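Local coordinates for nitronate monooxygenase family protein (Pseudomonas aeruginosa, PDB 4QIT), which uses flavin mononucleotide and molecular oxygen to carry out the oxidative denitrification of alkyl nitronates, with the toxin propionate 3-nitronate as its best substrate, at residues A169-A173 and A174-A178; A200-T204 and L205-R209; A318-R322 and G323-F327. The protein carries 1 engineered substitution. One frame throughout, in Å; residues are numbered along the deposited sequence.

Contact 1. Residues A169-A173 and A174-A178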
ATOM      1  N   ALA A 169      14.978  12.125  -1.046  1.00 14.85           N
ATOM      2  CA  ALA A 169      16.034  12.993  -1.573  1.00 17.75           C
ATOM      3  C   ALA A 169      16.160  14.274  -0.750  1.00 16.50           C
ATOM      4  O   ALA A 169      17.263  14.786  -0.533  1.00 17.84           O
ATOM      5  CB  ALA A 169      15.777  13.317  -3.035  1.00 16.28           C
ATOM      6  N   LEU A 170      15.025  14.789  -0.289  1.00 15.02           N
ATOM      7  CA  LEU A 170      15.017  15.985   0.547  1.00 15.17           C
ATOM      8  C   LEU A 170      15.593  15.682   1.930  1.00 16.24           C
ATOM      9  O   LEU A 170      16.268  16.522   2.531  1.00 17.25           O
ATOM     10  CB  LEU A 170      13.600  16.569   0.649  1.00 16.30           C
ATOM     11  CG  LEU A 170      12.980  17.039  -0.670  1.00 15.16           C
ATOM     12  CD1 LEU A 170      11.524  17.483  -0.502  1.00 18.07           C
ATOM     13  CD2 LEU A 170      13.812  18.171  -1.260  1.00 19.56           C
ATOM     14  N   VAL A 171      15.339  14.477   2.435  1.00 15.33           N
ATOM     15  CA  VAL A 171      15.917  14.072   3.707  1.00 15.96           C
ATOM     16  C   VAL A 171      17.433  13.995   3.589  1.00 16.96           C
ATOM     17  O   VAL A 171      18.161  14.420   4.497  1.00 17.25           O
ATOM     18  CB  VAL A 171      15.331  12.726   4.173  1.00 14.25           C
ATOM     19  CG1 VAL A 171      16.109  12.161   5.369  1.00 14.18           C
ATOM     20  CG2 VAL A 171      13.876  12.915   4.527  1.00 14.86           C
ATOM     21  N   GLU A 172      17.903  13.464   2.464  1.00 17.43           N
ATOM     22  CA  GLU A 172      19.334  13.380   2.201  1.00 19.57           C
ATOM     23  C   GLU A 172      19.939  14.772   2.145  1.00 20.11           C
ATOM     24  O   GLU A 172      20.987  15.017   2.743  1.00 20.71           O
ATOM     25  CB  GLU A 172      19.610  12.630   0.893  1.00 21.22           C
ATOM     26  CG  GLU A 172      19.283  11.153   0.948  1.00 24.05           C
ATOM     27  CD  GLU A 172      19.308  10.494  -0.419  1.00 27.89           C
ATOM     28  OE1 GLU A 172      19.008   9.282  -0.497  1.00 29.46           O
ATOM     29  OE2 GLU A 172      19.620  11.186  -1.417  1.00 31.97           O
ATOM     30  N   ALA A 173      19.264  15.686   1.453  1.00 17.34           N
ATOM     31  CA  ALA A 173      19.767  17.055   1.310  1.00 20.72           C
ATOM     32  C   ALA A 173      19.778  17.829   2.631  1.00 24.74           C
ATOM     33  O   ALA A 173      20.551  18.778   2.803  1.00 21.76           O
ATOM     34  CB  ALA A 173      18.964  17.811   0.256  1.00 21.72           C
ATOM     35  N   ALA A 174      18.917  17.424   3.562  1.00 18.63           N
ATOM     36  CA  ALA A 174      18.848  18.033   4.884  1.00 19.41           C
ATOM     37  C   ALA A 174      19.989  17.548   5.775  1.00 18.65           C
ATOM     38  O   ALA A 174      20.244  18.113   6.843  1.00 20.63           O
ATOM     39  CB  ALA A 174      17.501  17.724   5.532  1.00 18.09           C
ATOM     40  N   GLY A 175      20.662  16.486   5.345  1.00 17.68           N
ATOM     41  CA  GLY A 175      21.811  15.976   6.070  1.00 18.16           C
ATOM     42  C   GLY A 175      21.511  14.962   7.163  1.00 20.76           C
ATOM     43  O   GLY A 175      22.370  14.691   8.003  1.00 20.02           O
ATOM     44  N   ALA A 176      20.308  14.386   7.150  1.00 17.33           N
ATOM     45  CA  ALA A 176      19.910  13.437   8.192  1.00 15.64           C
ATOM     46  C   ALA A 176      20.791  12.188   8.225  1.00 15.28           C
ATOM     47  O   ALA A 176      21.409  11.821   7.216  1.00 17.67           O
ATOM     48  CB  ALA A 176      18.438  13.043   8.021  1.00 14.53           C
ATOM     49  N   ASP A 177      20.831  11.532   9.380  1.00 12.28           N
ATOM     50  CA  ASP A 177      21.572  10.286   9.542  1.00 14.26           C
ATOM     51  C   ASP A 177      20.836   9.062   8.993  1.00 14.24           C
ATOM     52  O   ASP A 177      21.465   8.067   8.650  1.00 15.87           O
ATOM     53  CB  ASP A 177      21.893  10.065  11.017  1.00 16.38           C
ATOM     54  CG  ASP A 177      22.797  11.145  11.586  1.00 19.81           C
ATOM     55  OD1 ASP A 177      24.017  11.081  11.328  1.00 21.05           O
ATOM     56  OD2 ASP A 177      22.301  12.054  12.286  1.00 16.75           O
ATOM     57  N   ALA A 178      19.507   9.130   8.940  1.00 15.36           N
ATOM     58  CA  ALA A 178      18.715   8.019   8.426  1.00 14.28           C
ATOM     59  C   ALA A 178      17.339   8.485   7.976  1.00 12.36           C
ATOM     60  O   ALA A 178      16.839   9.505   8.445  1.00 12.22           O
ATOM     61  CB  ALA A 178      18.588   6.912   9.473  1.00 16.61           C
TER
HETATM   62  O   HOH W   1      22.398  13.030   5.030  1.00 27.82           O
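Val171 and Ala176 meet where a Schellman motif ends helix 165-173 of this TIM barrel and turns the chain toward strand 178-182. CG1 of Val171 touches CB of Ala176 at 3.6 Å, a small apolar contact that joins the last helical turn to the chain just past the glycine. CG1 stands anti to the backbone N of Val171 (chi1 169°), which sends it toward the outgoing chain. Both side chains also pack on Val160 of strand 157-162, where a branched residue and a methyl fill the buried side of the turn.

The backbone closes behind this pair. Gly175 N donates to Glu172 O at 3.0 Å from above the carbonyl plane, and Ala176 N reaches back to Val171 O in a weak bond of 3.4 Å. Gly175 has a phi of 88°, where any side chain would press on the carbonyl of Ala174, so glycine suits the position. The methyl of Ala174 lies 3.5 Å from both Leu170 O and Val171 O, close quarters that suit a small side chain.

Farther out, Glu172 OE1 is held by Ser216 and by a salt bridge to Arg214, while Asp177 OD2 takes the N-H of Val158 and the amide of Gln152. Back at the turn, a water donates to Ala176 O at 2.7 Å and only weakly to Glu172 O at 3.3 Å.

Contact 2. Residues A200-T204 and L205-R209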
ATOM      1  N   ALA A 200       1.367   9.609  -3.382  1.00 12.65           N
ATOM      2  CA  ALA A 200       1.715   8.453  -4.215  1.00 11.67           C
ATOM      3  C   ALA A 200       1.297   7.132  -3.551  1.00 10.89           C
ATOM      4  O   ALA A 200       1.146   6.114  -4.231  1.00 10.83           O
ATOM      5  CB  ALA A 200       3.208   8.441  -4.507  1.00 12.26           C
ATOM      6  N   ALA A 201       1.132   7.152  -2.224  1.00 10.37           N
ATOM      7  CA  ALA A 201       0.634   5.988  -1.483  1.00 10.79           C
ATOM      8  C   ALA A 201       1.377   4.688  -1.841  1.00  8.38           C
ATOM      9  O   ALA A 201       0.781   3.688  -2.259  1.00  9.01           O
ATOM     10  CB  ALA A 201      -0.876   5.844  -1.691  1.00 12.38           C
ATOM     11  N   ILE A 202       2.696   4.727  -1.669  1.00  8.12           N
ATOM     12  CA  ILE A 202       3.560   3.596  -1.980  1.00  8.05           C
ATOM     13  C   ILE A 202       3.602   2.612  -0.810  1.00  7.50           C
ATOM     14  O   ILE A 202       3.756   3.019   0.354  1.00  8.30           O
ATOM     15  CB  ILE A 202       4.989   4.081  -2.285  1.00  7.57           C
ATOM     16  CG1 ILE A 202       4.965   5.134  -3.400  1.00  8.36           C
ATOM     17  CG2 ILE A 202       5.885   2.917  -2.657  1.00 10.18           C
ATOM     18  CD1 ILE A 202       6.316   5.774  -3.657  1.00 11.47           C
ATOM     19  N   GLY A 203       3.436   1.329  -1.106  1.00  8.84           N
ATOM     20  CA  GLY A 203       3.461   0.312  -0.068  1.00  7.58           C
ATOM     21  C   GLY A 203       4.861   0.097   0.468  1.00  7.97           C
ATOM     22  O   GLY A 203       5.854   0.359  -0.227  1.00  8.79           O
ATOM     23  N   THR A 204       4.937  -0.415   1.689  1.00  8.83           N
ATOM     24  CA  THR A 204       6.214  -0.632   2.361  1.00  8.85           C
ATOM     25  C   THR A 204       7.202  -1.476   1.537  1.00  9.51           C
ATOM     26  O   THR A 204       8.387  -1.138   1.445  1.00  9.34           O
ATOM     27  CB  THR A 204       5.991  -1.275   3.746  1.00  9.80           C
ATOM     28  OG1 THR A 204       5.216  -0.397   4.560  1.00 10.64           O
ATOM     29  CG2 THR A 204       7.312  -1.549   4.443  1.00 11.69           C
ATOM     30  N   LEU A 205       6.720  -2.566   0.939  1.00  7.86           N
ATOM     31  CA  LEU A 205       7.604  -3.468   0.214  1.00  8.29           C
ATOM     32  C   LEU A 205       8.265  -2.748  -0.959  1.00 10.94           C
ATOM     33  O   LEU A 205       9.466  -2.918  -1.193  1.00 12.35           O
ATOM     34  CB  LEU A 205       6.846  -4.704  -0.253  1.00 10.24           C
ATOM     35  CG  LEU A 205       7.706  -5.710  -1.020  1.00  9.97           C
ATOM     36  CD1 LEU A 205       7.486  -7.114  -0.481  1.00 14.00           C
ATOM     37  CD2 LEU A 205       7.368  -5.620  -2.507  1.00 10.85           C
ATOM     38  N   ALA A 206       7.504  -1.933  -1.686  1.00  8.21           N
ATOM     39  CA  ALA A 206       8.110  -1.168  -2.778  1.00  9.20           C
ATOM     40  C   ALA A 206       8.973  -0.031  -2.243  1.00  9.19           C
ATOM     41  O   ALA A 206      10.111   0.165  -2.701  1.00  9.90           O
ATOM     42  CB  ALA A 206       7.046  -0.616  -3.729  1.00  8.99           C
ATOM     43  N   LEU A 207       8.457   0.726  -1.275  1.00  7.42           N
ATOM     44  CA  LEU A 207       9.176   1.911  -0.801  1.00  8.24           C
ATOM     45  C   LEU A 207      10.532   1.577  -0.195  1.00  9.60           C
ATOM     46  O   LEU A 207      11.532   2.237  -0.501  1.00  9.79           O
ATOM     47  CB  LEU A 207       8.346   2.703   0.210  1.00  9.27           C
ATOM     48  CG  LEU A 207       8.975   4.018   0.672  1.00  7.66           C
ATOM     49  CD1 LEU A 207       9.134   5.021  -0.475  1.00  9.87           C
ATOM     50  CD2 LEU A 207       8.156   4.638   1.787  1.00 10.10           C
ATOM     51  N   VAL A 208      10.580   0.567   0.666  1.00  8.23           N
ATOM     52  CA  VAL A 208      11.839   0.193   1.305  1.00  8.36           C
ATOM     53  C   VAL A 208      12.874  -0.252   0.272  1.00 10.37           C
ATOM     54  O   VAL A 208      14.036   0.161   0.330  1.00 11.07           O
ATOM     55  CB  VAL A 208      11.626  -0.905   2.362  1.00  9.02           C
ATOM     56  CG1 VAL A 208      12.960  -1.386   2.927  1.00 10.21           C
ATOM     57  CG2 VAL A 208      10.771  -0.361   3.487  1.00 10.93           C
ATOM     58  N   ARG A 209      12.451  -1.066  -0.687  1.00  9.28           N
ATOM     59  CA  ARG A 209      13.359  -1.530  -1.727  1.00  8.53           C
ATOM     60  C   ARG A 209      13.876  -0.370  -2.572  1.00 11.00           C
ATOM     61  O   ARG A 209      15.064  -0.309  -2.895  1.00 11.70           O
ATOM     62  CB  ARG A 209      12.682  -2.566  -2.616  1.00 10.15           C
ATOM     63  CG  ARG A 209      13.652  -3.188  -3.602  1.00 10.08           C
ATOM     64  CD  ARG A 209      14.426  -4.360  -2.985  1.00 12.10           C
ATOM     65  NE  ARG A 209      15.591  -4.683  -3.800  1.00 19.43           N
ATOM     66  CZ  ARG A 209      16.826  -4.276  -3.530  1.00 21.65           C
ATOM     67  NH1 ARG A 209      17.817  -4.613  -4.346  1.00 23.56           N
ATOM     68  NH2 ARG A 209      17.081  -3.547  -2.440  1.00 18.56           N
TER
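Chi1 of -55° sets CG1 of Ile202 beside the backbone N and leaves CG2 anti to it, directed at the first turn of helix 204-212, where this methyl lies 3.8 Å from Leu207 CB and 3.9 Å from Ala206 CB. The side chains of Ile202 and Leu207 cross at about a right angle, and both also rest on Pro165 at the start of helix 165-173. In Thr204, chi1 of -62° places OG1 beside the N, and the methyl CG2 takes the anti position; it runs beside Val208, 3.8 Å from its CG2, the two side chains pointing the same way one turn apart.

Gly203 is the N-cap residue. Its carbonyl opens the helical bonding: Leu207 N donates to Gly203 O at 2.8 Å, nearly straight at 169° and close to the line of the C=O. The next bond, Val208 N to Thr204 O, is 2.9 Å long. Without a side chain, Gly203 cannot cap the helix through one.

Threonine suits its place because its two branches do different work: the methyl packs on Val208 while OG1 bonds to Gly223 O, next to the FMN-binding Gly224. The N-H groups at the helix start have no preceding turn to supply carbonyls, and in this buried place side chains of both subunits supply acceptors: Glu185 for Thr204 N, Gln334 of the second subunit for Gly203 N and, weakly, Glu185 of the second subunit for Ala206 N. The helix start is thereby tied to the dimer interface, and the two carboxylates probably gain from the helix dipole.

Contact 3. Residues A318-R322 and G323-F327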
ATOM      1  N   ALA A 318     -16.449  16.070  24.280  1.00 12.69           N
ATOM      2  CA  ALA A 318     -17.882  16.086  24.532  1.00 12.79           C
ATOM      3  C   ALA A 318     -18.455  14.669  24.479  1.00 14.60           C
ATOM      4  O   ALA A 318     -19.309  14.302  25.284  1.00 13.67           O
ATOM      5  CB  ALA A 318     -18.576  16.986  23.539  1.00 13.29           C
ATOM      6  N   ALA A 319     -17.983  13.865  23.528  1.00 13.12           N
ATOM      7  CA  ALA A 319     -18.471  12.499  23.406  1.00 12.67           C
ATOM      8  C   ALA A 319     -18.028  11.665  24.600  1.00 13.37           C
ATOM      9  O   ALA A 319     -18.825  10.903  25.158  1.00 14.17           O
ATOM     10  CB  ALA A 319     -17.994  11.863  22.084  1.00 13.06           C
ATOM     11  N   LEU A 320     -16.763  11.815  24.986  1.00 13.27           N
ATOM     12  CA  LEU A 320     -16.183  11.040  26.083  1.00 17.13           C
ATOM     13  C   LEU A 320     -16.923  11.339  27.384  1.00 17.57           C
ATOM     14  O   LEU A 320     -17.117  10.451  28.219  1.00 19.39           O
ATOM     15  CB  LEU A 320     -14.687  11.356  26.218  1.00 16.68           C
ATOM     16  CG  LEU A 320     -13.870  10.537  27.214  1.00 24.37           C
ATOM     17  CD1 LEU A 320     -14.048   9.076  26.914  1.00 22.13           C
ATOM     18  CD2 LEU A 320     -12.405  10.902  27.120  1.00 26.11           C
ATOM     19  N   ALA A 321     -17.368  12.579  27.530  1.00 16.36           N
ATOM     20  CA  ALA A 321     -18.081  13.004  28.738  1.00 17.29           C
ATOM     21  C   ALA A 321     -19.480  12.388  28.842  1.00 21.05           C
ATOM     22  O   ALA A 321     -20.165  12.557  29.854  1.00 21.71           O
ATOM     23  CB  ALA A 321     -18.162  14.520  28.795  1.00 17.64           C
ATOM     24  N   ARG A 322     -19.912  11.693  27.794  1.00 15.64           N
ATOM     25  CA  ARG A 322     -21.190  10.987  27.820  1.00 16.85           C
ATOM     26  C   ARG A 322     -20.973   9.495  27.596  1.00 15.17           C
ATOM     27  O   ARG A 322     -21.923   8.752  27.327  1.00 18.20           O
ATOM     28  CB  ARG A 322     -22.151  11.547  26.774  1.00 16.58           C
ATOM     29  CG  ARG A 322     -22.539  13.003  26.976  1.00 15.93           C
ATOM     30  CD  ARG A 322     -23.376  13.204  28.246  1.00 19.74           C
ATOM     31  NE  ARG A 322     -23.849  14.583  28.327  1.00 19.23           N
ATOM     32  CZ  ARG A 322     -23.210  15.556  28.967  1.00 18.67           C
ATOM     33  NH1 ARG A 322     -22.071  15.303  29.608  1.00 18.53           N
ATOM     34  NH2 ARG A 322     -23.713  16.785  28.975  1.00 21.93           N
ATOM     35  N   GLY A 323     -19.718   9.068  27.716  1.00 15.12           N
ATOM     36  CA  GLY A 323     -19.352   7.662  27.608  1.00 14.74           C
ATOM     37  C   GLY A 323     -19.309   7.136  26.176  1.00 17.45           C
ATOM     38  O   GLY A 323     -19.331   5.918  25.948  1.00 17.48           O
ATOM     39  N   ASN A 324     -19.256   8.053  25.211  1.00 16.93           N
ATOM     40  CA  ASN A 324     -19.266   7.694  23.792  1.00 13.48           C
ATOM     41  C   ASN A 324     -17.860   7.767  23.191  1.00 11.71           C
ATOM     42  O   ASN A 324     -17.196   8.813  23.241  1.00 14.53           O
ATOM     43  CB  ASN A 324     -20.240   8.603  23.029  1.00 12.48           C
ATOM     44  CG  ASN A 324     -20.421   8.203  21.566  1.00 15.45           C
ATOM     45  OD1 ASN A 324     -19.459   8.149  20.797  1.00 15.06           O
ATOM     46  ND2 ASN A 324     -21.668   7.948  21.170  1.00 16.60           N
ATOM     47  N   HIS A 325     -17.410   6.643  22.633  1.00 13.54           N
ATOM     48  CA  HIS A 325     -16.055   6.528  22.091  1.00 12.91           C
ATOM     49  C   HIS A 325     -16.017   6.484  20.576  1.00 12.85           C
ATOM     50  O   HIS A 325     -14.973   6.179  20.002  1.00 13.79           O
ATOM     51  CB  HIS A 325     -15.375   5.285  22.660  1.00 14.04           C
ATOM     52  CG  HIS A 325     -15.217   5.330  24.148  1.00 14.89           C
ATOM     53  ND1 HIS A 325     -14.125   5.900  24.758  1.00 15.98           N
ATOM     54  CD2 HIS A 325     -16.039   4.919  25.142  1.00 17.91           C
ATOM     55  CE1 HIS A 325     -14.264   5.813  26.073  1.00 18.76           C
ATOM     56  NE2 HIS A 325     -15.417   5.226  26.329  1.00 20.58           N
ATOM     57  N   ASP A 326     -17.131   6.825  19.934  1.00 12.82           N
ATOM     58  CA  ASP A 326     -17.254   6.670  18.477  1.00 13.03           C
ATOM     59  C   ASP A 326     -16.561   7.757  17.660  1.00 13.09           C
ATOM     60  O   ASP A 326     -16.650   7.759  16.432  1.00 12.82           O
ATOM     61  CB  ASP A 326     -18.729   6.594  18.058  1.00 14.41           C
ATOM     62  CG  ASP A 326     -19.384   5.290  18.454  1.00 23.14           C
ATOM     63  OD1 ASP A 326     -18.664   4.307  18.747  1.00 20.83           O
ATOM     64  OD2 ASP A 326     -20.632   5.247  18.462  1.00 23.69           O
ATOM     65  N   PHE A 327     -15.873   8.676  18.333  1.00 10.83           N
ATOM     66  CA  PHE A 327     -15.168   9.762  17.660  1.00  9.98           C
ATOM     67  C   PHE A 327     -13.678   9.724  17.971  1.00 10.14           C
ATOM     68  O   PHE A 327     -12.922  10.592  17.542  1.00 12.51           O
ATOM     69  CB  PHE A 327     -15.772  11.117  18.066  1.00 12.40           C
ATOM     70  CG  PHE A 327     -17.197  11.270  17.652  1.00 12.02           C
ATOM     71  CD1 PHE A 327     -18.219  10.730  18.417  1.00 12.50           C
ATOM     72  CD2 PHE A 327     -17.517  11.916  16.471  1.00 14.01           C
ATOM     73  CE1 PHE A 327     -19.542  10.844  18.012  1.00 13.68           C
ATOM     74  CE2 PHE A 327     -18.848  12.036  16.057  1.00 14.87           C
ATOM     75  CZ  PHE A 327     -19.860  11.500  16.840  1.00 13.86           C
TER
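A Schellman motif terminates helix 307-320, and its signature bonds bring Gly323 and Asn324 back onto Ala319 and Leu320. Asn324 N donates to Ala319 O at 2.9 Å, and Gly323 N to Leu320 O at 3.0 Å, both from above the respective carbonyl planes. Ala319 O also accepts from Arg322 N, which arrives at the opposite face from Asn324 N, so two N-H groups grip this oxygen. Gly323 is the C-prime residue: at its phi of 77° a side chain would collide with Arg322 O, and glycine avoids this.

The methyl of Ala319 faces the returning chain. Its CB lies 3.4 Å from Asn324 O and 3.8 Å from Phe327 CD1, and a small methyl lets the chain come this near. The Phe327 ring is buried and also touches Arg289 and Met290. Just past the Schellman motif comes an Asx turn, in which Asn324 OD1 accepts from Asp326 N at 2.8 Å; the side-chain carbonyl closes a turn over residues 324-326, which asparagine suits because its short side chain sets an acceptor near the N-H two residues on.

Toward solvent, Leu320 reaches over to His325. With CG anti to the backbone N (chi1 -174°) directing the branch this way, CD1 comes within 3.4 Å of His325 CE1, meeting the imidazole obliquely. Phe327 O accepts from Gln316 NE2, one helical turn before Leu320.

Overall arrangement
All three contacts lie at helix ends, but contact 2 starts a helix while contacts 1 and 3 finish one. Contacts 1 and 2 belong to neighbouring parts of the TIM barrel, their nearest atoms about 9 Å apart, and the helix that ends in contact 1 adjoins contact 2 at its other end. Contact 2 is buried, near FMN and against the second subunit, so side chains from both chains meet its helix start. Contact 1 is partly buried, with Val171 and Ala176 packed on strand 157-162 and Leu170 and Ala173 exposed. Contact 3, on the opposite side of the chain's centre from contact 1, is more exposed and adds an asparagine-built turn to its glycine-ended helix.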